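Side-chain contacts in fibrillarin-like rRNA/tRNA 2'-O-methyltransferase (Aeropyrum pernix, PDB 4DF3), which probably uses S-adenosyl-L-methionine to methylate ribose 2'-hydroxyls in rRNA and tRNA, at sites chosen by base-pairing with a guide RNA: residues V19-E22 / D23-R27; V165-A168 / R169-R173; R185-D188 / V189-P193. The protein carries 2 engineered substitutions. One frame throughout, in Å; residues are numbered along the deposited sequence.

Contact 1 of 3, residues V19-E22 / D23-R27; sequences VELE and DGSLR
Val19 and Arg27 face each other as an antiparallel hydrogen-bonded pair, Val19 N lying 2.9 Å from Arg27 O, and next to them Glu20 and Leu26 form a non-hydrogen-bonded pair. The strands belong to a beta hairpin closed by a type I turn from Leu21 to Gly24. Gly24 N donates back to Leu21 O, and Gly24 then takes up a left-handed conformation (phi 81°). With the nearly straight bond from Leu21 N to Ser25 O, this gives the classic type I turn with a G1 bulge. On the face of Glu20 and Leu26 the contact is aliphatic: Leu26 CD2 reaches Glu20 CB at 3.6 Å. The extended Glu20 chain runs out over the turn, bringing OE2 to 3.2 Å from Gly24 CA. Arg27 and Leu21 meet on the other side, their side chains crossing at about a right angle. Bent at its second torsion (chi2 -74°), the arginine folds back toward the turn, and Leu21 CD1 lies over one guanidinium face, off centre, 3.6 Å from Arg27 CZ. Val4 and Phe45 also touch Leu21, placing the hairpin in the five-stranded antiparallel sheet, where strand 4-9 flanks strand 16-21. A chain of hydrogen bonds runs from the arginine to the turn. Arg27 NH1 donates to Leu26 O nearly in the guanidinium plane, and to Ser25 OG at 3.2 Å. The hydroxyl in turn donates to Asp23 OD1, which also accepts Ser25 N-H in an Asx turn. Both donors come to that oxygen from the same face of the carboxylate, Ser25 OG at 2.9 Å.

Contact 2 of 3, residues V165-A168 / R169-R173; sequences VRNA and RFFLR
Val165 and Arg169, one helical turn apart, lie side by side and point the same way near the C-terminal end of helix 160-171. The arginine chain is extended from CG to NE, which carries the flat guanidinium along the valine until Val165 CG1 sits over one of its faces, off centre, 3.7 Å from Arg169 CZ. The next residue, Phe170, presents an edge to the residue one turn before it: its CD2 comes to 3.2 Å from Arg166 O, close to the ring plane, while the backbone bond from Phe170 N to the same oxygen is weak. Phe171 meets Asn167 obliquely, with Phe171 CE2 3.8 Å from Asn167 OD1 and the ring and amide planes 40° apart. The Phe171 ring has Phe170 CB over its centre on one face, a carbon packed on the ring by the residue just before it. Ala168 CB touches Leu172 CB at 4.0 Å, and Leu172, the first residue to leave helical geometry, still donates its N-H to Ala168 O at 3.0 Å from N. Further out, the buried Asn167 amide is held at both ends: OD1 bonds to Tyr141 OH, and ND2 donates to Ile163 O and Ala135 O. Ala135 binds S-adenosyl-L-methionine, so the asparagine probably acts as a second-shell support of the cofactor pocket. Arg166 NH1 is bound by Arg136 O. In the Rossmann-like sheet the helix forms the crossover between parallel strands 148-153 and 176-183, laying Asn167 and Phe171 against strands 148-153 and 80-84.

Contact 3 of 3, residues R185-D188 / V189-P193; sequences RSID and VTTEP
Ile187 O is gripped by two backbone donors at the end of the short helix 186-190: Thr191 N at 3.0 Å and Glu192 N, which comes in almost straight on the carbonyl, at 3.1 Å. Just before it, Ser186 O receives Thr190 N. The hydroxyls of Thr190 and Thr191 are hydrogen-bonded through their OG1 atoms, 2.9 Å apart, either of which could be the donor. At the start of the helix Asp188 turns its carboxylate back to Arg185, whose backbone N donates to Asp188 OD2 on the anti side at 2.8 Å. The guanidinium adds a weak, long salt bridge, Arg185 NH2 to Asp188 OD1 at 3.4 Å. Placed between its backbone N and carbonyl carbon (chi1 61°), Ile187 CG1 carries CD1 over the centre of one guanidinium face. Asp188 OD1 also accepts from Ser194 N, the residue just before helix 195-206, and from a water that donates to Glu192 O as well, 2.6 Å away. With an arginine, a water and two backbone N-H groups around it, the Asp188 carboxylate is probably stabilised in its ionised form, tying the start of one helix to the approach of the next.

The three contacts follow one another along the chain without touching, and each is a local device for ending or turning a secondary structure: a bulged hairpin turn in contact 1, a helix terminus in contact 2, and a short helix with its exit in contact 3. Contacts 1 and 2 lie on opposite sides of the chain's centre, their centres about 40 Å apart; contact 1 belongs to the five-stranded antiparallel sheet, contact 2 to a helix packed on the seven-stranded mixed sheet. Contacts 2 and 3 are closer, with centres about 28 Å apart and nearest atoms about 17 Å, and flank strand 176-183 in sequence. Contact 2 alone approaches the cofactor: the Asn167 side chain is about 8 Å from bound S-adenosylmethionine.

Contact 1 of 3, residues V19-E22 / D23-R27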
loop_
_atom_site.group_PDB
_atom_site.type_symbol
_atom_site.label_atom_id
_atom_site.label_comp_id
_atom_site.label_asym_id
_atom_site.label_seq_id
_atom_site.Cartn_x
_atom_site.Cartn_y
_atom_site.Cartn_z
ATOM N N VAL A 19 3.790 -15.887 9.794
ATOM C CA VAL A 19 3.486 -17.268 9.379
ATOM C C VAL A 19 4.814 -18.040 9.362
ATOM O O VAL A 19 5.742 -17.638 8.684
ATOM C CB VAL A 19 2.781 -17.325 7.974
ATOM C CG1 VAL A 19 2.598 -18.797 7.463
ATOM C CG2 VAL A 19 1.454 -16.581 7.989
ATOM N N GLU A 20 4.913 -19.169 10.082
ATOM C CA GLU A 20 6.109 -19.962 9.968
ATOM C C GLU A 20 5.830 -21.176 9.096
ATOM O O GLU A 20 4.891 -21.940 9.373
ATOM C CB GLU A 20 6.575 -20.431 11.352
ATOM C CG GLU A 20 7.737 -21.458 11.280
ATOM C CD GLU A 20 8.462 -21.600 12.609
ATOM O OE1 GLU A 20 8.133 -20.849 13.567
ATOM O OE2 GLU A 20 9.356 -22.450 12.665
ATOM N N LEU A 21 6.650 -21.388 8.072
ATOM C CA LEU A 21 6.451 -22.547 7.188
ATOM C C LEU A 21 7.191 -23.800 7.707
ATOM O O LEU A 21 7.864 -23.736 8.743
ATOM C CB LEU A 21 6.786 -22.224 5.730
ATOM C CG LEU A 21 6.267 -20.913 5.114
ATOM C CD1 LEU A 21 6.878 -20.679 3.741
ATOM C CD2 LEU A 21 4.729 -20.873 4.952
ATOM N N GLU A 22 6.989 -24.938 7.028
ATOM C CA GLU A 22 7.665 -26.219 7.373
ATOM C C GLU A 22 9.126 -26.115 7.875
ATOM O O GLU A 22 9.509 -26.757 8.874
ATOM C CB GLU A 22 7.620 -27.139 6.160
ATOM C CG GLU A 22 6.197 -27.394 5.573
ATOM C CD GLU A 22 6.209 -28.604 4.696
ATOM O OE1 GLU A 22 7.332 -28.985 4.299
ATOM O OE2 GLU A 22 5.135 -29.205 4.411
ATOM N N ASP A 23 9.934 -25.297 7.187
ATOM C CA ASP A 23 11.400 -25.261 7.384
ATOM C C ASP A 23 11.874 -24.225 8.412
ATOM O O ASP A 23 13.090 -23.936 8.549
ATOM C CB ASP A 23 12.087 -25.002 6.044
ATOM C CG ASP A 23 11.484 -23.836 5.276
ATOM O OD1 ASP A 23 10.481 -23.246 5.702
ATOM O OD2 ASP A 23 12.031 -23.486 4.215
ATOM N N GLY A 24 10.906 -23.652 9.122
ATOM C CA GLY A 24 11.177 -22.556 10.011
ATOM C C GLY A 24 11.293 -21.169 9.368
ATOM O O GLY A 24 11.476 -20.216 10.121
ATOM N N SER A 25 11.207 -21.075 8.023
ATOM C CA SER A 25 11.218 -19.786 7.278
ATOM C C SER A 25 9.874 -19.036 7.528
ATOM O O SER A 25 8.838 -19.665 7.867
ATOM C CB SER A 25 11.515 -19.955 5.786
ATOM O OG SER A 25 10.407 -20.408 5.037
ATOM N N LEU A 26 9.920 -17.710 7.433
ATOM C CA LEU A 26 8.815 -16.935 7.895
ATOM C C LEU A 26 8.271 -16.084 6.745
ATOM O O LEU A 26 9.007 -15.719 5.806
ATOM C CB LEU A 26 9.241 -16.057 9.071
ATOM C CG LEU A 26 9.518 -16.655 10.473
ATOM C CD1 LEU A 26 10.039 -15.510 11.392
ATOM C CD2 LEU A 26 8.297 -17.288 11.087
ATOM N N ARG A 27 6.961 -15.803 6.830
ATOM C CA ARG A 27 6.264 -14.947 5.845
ATOM C C ARG A 27 5.296 -14.068 6.615
ATOM O O ARG A 27 5.080 -14.283 7.794
ATOM C CB ARG A 27 5.485 -15.848 4.888
ATOM C CG ARG A 27 6.359 -16.829 4.137
ATOM C CD ARG A 27 7.146 -16.049 3.063
ATOM N NE ARG A 27 7.681 -16.956 2.060
ATOM C CZ ARG A 27 8.628 -17.854 2.324
ATOM N NH1 ARG A 27 9.177 -17.904 3.553
ATOM N NH2 ARG A 27 9.042 -18.661 1.344
#

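Contact 2 of 3, residues V165-A168 / R169-R173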
loop_
_atom_site.group_PDB
_atom_site.type_symbol
_atom_site.label_atom_id
_atom_site.label_comp_id
_atom_site.label_asym_id
_atom_site.label_seq_id
_atom_site.Cartn_x
_atom_site.Cartn_y
_atom_site.Cartn_z
ATOM N N VAL A 165 0.863 15.996 -3.222
ATOM C CA VAL A 165 0.451 17.195 -2.461
ATOM C C VAL A 165 -0.925 17.680 -2.891
ATOM O O VAL A 165 -1.755 18.092 -2.069
ATOM C CB VAL A 165 1.562 18.266 -2.574
ATOM C CG1 VAL A 165 1.076 19.624 -2.150
ATOM C CG2 VAL A 165 2.780 17.786 -1.719
ATOM N N ARG A 166 -1.157 17.657 -4.206
ATOM C CA ARG A 166 -2.428 18.133 -4.794
ATOM C C ARG A 166 -3.600 17.306 -4.303
ATOM O O ARG A 166 -4.650 17.838 -3.869
ATOM C CB ARG A 166 -2.328 18.017 -6.302
ATOM C CG ARG A 166 -3.440 18.790 -7.065
ATOM C CD ARG A 166 -3.164 18.718 -8.524
ATOM N NE ARG A 166 -1.840 19.288 -8.852
ATOM C CZ ARG A 166 -0.982 18.736 -9.698
ATOM N NH1 ARG A 166 -1.284 17.631 -10.368
ATOM N NH2 ARG A 166 0.190 19.332 -9.916
ATOM N N ASN A 167 -3.448 15.973 -4.398
ATOM C CA ASN A 167 -4.458 15.104 -3.811
ATOM C C ASN A 167 -4.612 15.294 -2.274
ATOM O O ASN A 167 -5.715 15.232 -1.732
ATOM C CB ASN A 167 -4.150 13.666 -4.148
ATOM C CG ASN A 167 -4.586 13.321 -5.553
ATOM O OD1 ASN A 167 -5.671 12.742 -5.738
ATOM N ND2 ASN A 167 -3.747 13.674 -6.574
ATOM N N ALA A 168 -3.520 15.451 -1.558
ATOM C CA ALA A 168 -3.647 15.566 -0.096
ATOM C C ALA A 168 -4.449 16.806 0.237
ATOM O O ALA A 168 -5.234 16.807 1.178
ATOM C CB ALA A 168 -2.250 15.656 0.610
ATOM N N ARG A 169 -4.178 17.911 -0.477
ATOM C CA ARG A 169 -4.952 19.180 -0.200
ATOM C C ARG A 169 -6.454 19.010 -0.333
ATOM O O ARG A 169 -7.236 19.536 0.495
ATOM C CB ARG A 169 -4.437 20.322 -1.111
ATOM C CG ARG A 169 -3.148 20.911 -0.538
ATOM C CD ARG A 169 -2.320 21.807 -1.461
ATOM N NE ARG A 169 -1.194 22.364 -0.689
ATOM C CZ ARG A 169 -0.117 22.979 -1.208
ATOM N NH1 ARG A 169 0.030 23.126 -2.531
ATOM N NH2 ARG A 169 0.838 23.447 -0.386
ATOM N N PHE A 170 -6.879 18.240 -1.342
ATOM C CA PHE A 170 -8.280 17.953 -1.542
ATOM C C PHE A 170 -8.877 16.980 -0.531
ATOM O O PHE A 170 -10.015 17.172 -0.106
ATOM C CB PHE A 170 -8.520 17.373 -2.926
ATOM C CG PHE A 170 -8.637 18.399 -3.990
ATOM C CD1 PHE A 170 -9.843 19.077 -4.183
ATOM C CD2 PHE A 170 -7.564 18.655 -4.819
ATOM C CE1 PHE A 170 -9.956 20.055 -5.193
ATOM C CE2 PHE A 170 -7.668 19.642 -5.849
ATOM C CZ PHE A 170 -8.852 20.312 -6.035
ATOM N N PHE A 171 -8.125 15.973 -0.110
ATOM C CA PHE A 171 -8.758 14.795 0.535
ATOM C C PHE A 171 -8.216 14.343 1.898
ATOM O O PHE A 171 -8.888 13.601 2.560
ATOM C CB PHE A 171 -8.640 13.557 -0.399
ATOM C CG PHE A 171 -9.262 13.777 -1.772
ATOM C CD1 PHE A 171 -10.608 14.108 -1.887
ATOM C CD2 PHE A 171 -8.457 13.793 -2.920
ATOM C CE1 PHE A 171 -11.168 14.355 -3.208
ATOM C CE2 PHE A 171 -8.970 14.002 -4.214
ATOM C CZ PHE A 171 -10.364 14.290 -4.365
ATOM N N LEU A 172 -6.958 14.623 2.192
ATOM C CA LEU A 172 -6.326 13.934 3.307
ATOM C C LEU A 172 -6.699 14.638 4.627
ATOM O O LEU A 172 -6.507 15.859 4.753
ATOM C CB LEU A 172 -4.790 13.874 3.125
ATOM C CG LEU A 172 -3.976 13.098 4.197
ATOM C CD1 LEU A 172 -4.367 11.661 4.124
ATOM C CD2 LEU A 172 -2.455 13.227 3.858
ATOM N N ARG A 173 -7.215 13.866 5.569
ATOM C CA ARG A 173 -7.568 14.427 6.904
ATOM C C ARG A 173 -6.354 15.013 7.572
ATOM O O ARG A 173 -5.185 14.636 7.282
ATOM C CB ARG A 173 -8.222 13.368 7.799
ATOM C CG ARG A 173 -9.588 12.896 7.317
ATOM C CD ARG A 173 -10.188 11.892 8.293
ATOM N NE ARG A 173 -10.116 12.381 9.660
ATOM C CZ ARG A 173 -11.111 13.095 10.232
ATOM N NH1 ARG A 173 -12.211 13.361 9.524
ATOM N NH2 ARG A 173 -10.942 13.572 11.477
#

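Contact 3 of 3, residues R185-D188 / V189-P193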
loop_
_atom_site.group_PDB
_atom_site.type_symbol
_atom_site.label_atom_id
_atom_site.label_comp_id
_atom_site.label_asym_id
_atom_site.label_seq_id
_atom_site.Cartn_x
_atom_site.Cartn_y
_atom_site.Cartn_z
ATOM N N ARG A 185 17.827 4.738 -5.233
ATOM C CA ARG A 185 18.904 3.740 -5.072
ATOM C C ARG A 185 19.214 3.574 -3.606
ATOM O O ARG A 185 18.894 4.433 -2.805
ATOM C CB ARG A 185 20.152 4.208 -5.800
ATOM C CG ARG A 185 19.985 4.202 -7.324
ATOM C CD ARG A 185 21.030 5.142 -8.034
ATOM N NE ARG A 185 20.999 6.505 -7.475
ATOM C CZ ARG A 185 21.857 7.477 -7.790
ATOM N NH1 ARG A 185 22.812 7.257 -8.691
ATOM N NH2 ARG A 185 21.759 8.670 -7.208
ATOM N N SER A 186 19.877 2.470 -3.234
ATOM C CA SER A 186 20.152 2.282 -1.831
ATOM C C SER A 186 20.885 3.554 -1.322
ATOM O O SER A 186 20.567 4.044 -0.199
ATOM C CB SER A 186 21.010 1.047 -1.643
ATOM O OG SER A 186 21.061 0.766 -0.251
ATOM N N ILE A 187 21.845 4.054 -2.113
ATOM C CA ILE A 187 22.676 5.212 -1.694
ATOM C C ILE A 187 21.879 6.506 -1.473
ATOM O O ILE A 187 22.270 7.347 -0.666
ATOM C CB ILE A 187 23.823 5.504 -2.615
ATOM C CG1 ILE A 187 23.335 5.862 -4.049
ATOM C CG2 ILE A 187 24.773 4.282 -2.646
ATOM C CD1 ILE A 187 24.561 6.484 -4.869
ATOM N N ASP A 188 20.737 6.629 -2.141
ATOM C CA ASP A 188 19.880 7.802 -1.857
ATOM C C ASP A 188 19.372 7.833 -0.400
ATOM O O ASP A 188 19.202 8.916 0.200
ATOM C CB ASP A 188 18.677 7.785 -2.788
ATOM C CG ASP A 188 19.052 8.071 -4.204
ATOM O OD1 ASP A 188 19.769 9.025 -4.459
ATOM O OD2 ASP A 188 18.606 7.374 -5.086
ATOM N N VAL A 189 19.120 6.655 0.162
ATOM C CA VAL A 189 18.638 6.494 1.520
ATOM C C VAL A 189 19.768 6.538 2.503
ATOM O O VAL A 189 19.659 7.177 3.537
ATOM C CB VAL A 189 17.753 5.192 1.673
ATOM C CG1 VAL A 189 17.163 5.076 3.157
ATOM C CG2 VAL A 189 16.507 5.388 0.684
ATOM N N THR A 190 20.877 5.853 2.188
ATOM C CA THR A 190 21.877 5.589 3.237
ATOM C C THR A 190 22.966 6.588 3.265
ATOM O O THR A 190 23.577 6.791 4.317
ATOM C CB THR A 190 22.597 4.240 3.035
ATOM O OG1 THR A 190 23.157 4.239 1.699
ATOM C CG2 THR A 190 21.627 3.101 3.187
ATOM N N THR A 191 23.171 7.308 2.160
ATOM C CA THR A 191 24.422 8.032 1.990
ATOM C C THR A 191 24.232 9.511 1.748
ATOM O O THR A 191 24.618 10.330 2.592
ATOM C CB THR A 191 25.270 7.371 0.870
ATOM O OG1 THR A 191 25.428 5.965 1.148
ATOM C CG2 THR A 191 26.645 8.024 0.780
ATOM N N GLU A 192 23.635 9.856 0.606
ATOM C CA GLU A 192 23.257 11.254 0.328
ATOM C C GLU A 192 22.271 11.222 -0.826
ATOM O O GLU A 192 22.470 10.504 -1.766
ATOM C CB GLU A 192 24.515 12.090 0.050
ATOM C CG GLU A 192 24.400 13.596 -0.209
ATOM C CD GLU A 192 23.779 14.394 0.902
ATOM O OE1 GLU A 192 23.860 13.991 2.086
ATOM O OE2 GLU A 192 23.204 15.455 0.585
ATOM N N PRO A 193 21.142 11.917 -0.687
ATOM C CA PRO A 193 20.098 11.893 -1.701
ATOM C C PRO A 193 20.532 12.623 -3.002
ATOM O O PRO A 193 21.177 13.685 -2.972
ATOM C CB PRO A 193 18.924 12.610 -1.005
ATOM C CG PRO A 193 19.462 13.294 0.125
ATOM C CD PRO A 193 20.735 12.633 0.524
HETATM O O HOH W 1 22.463 9.241 -4.074
#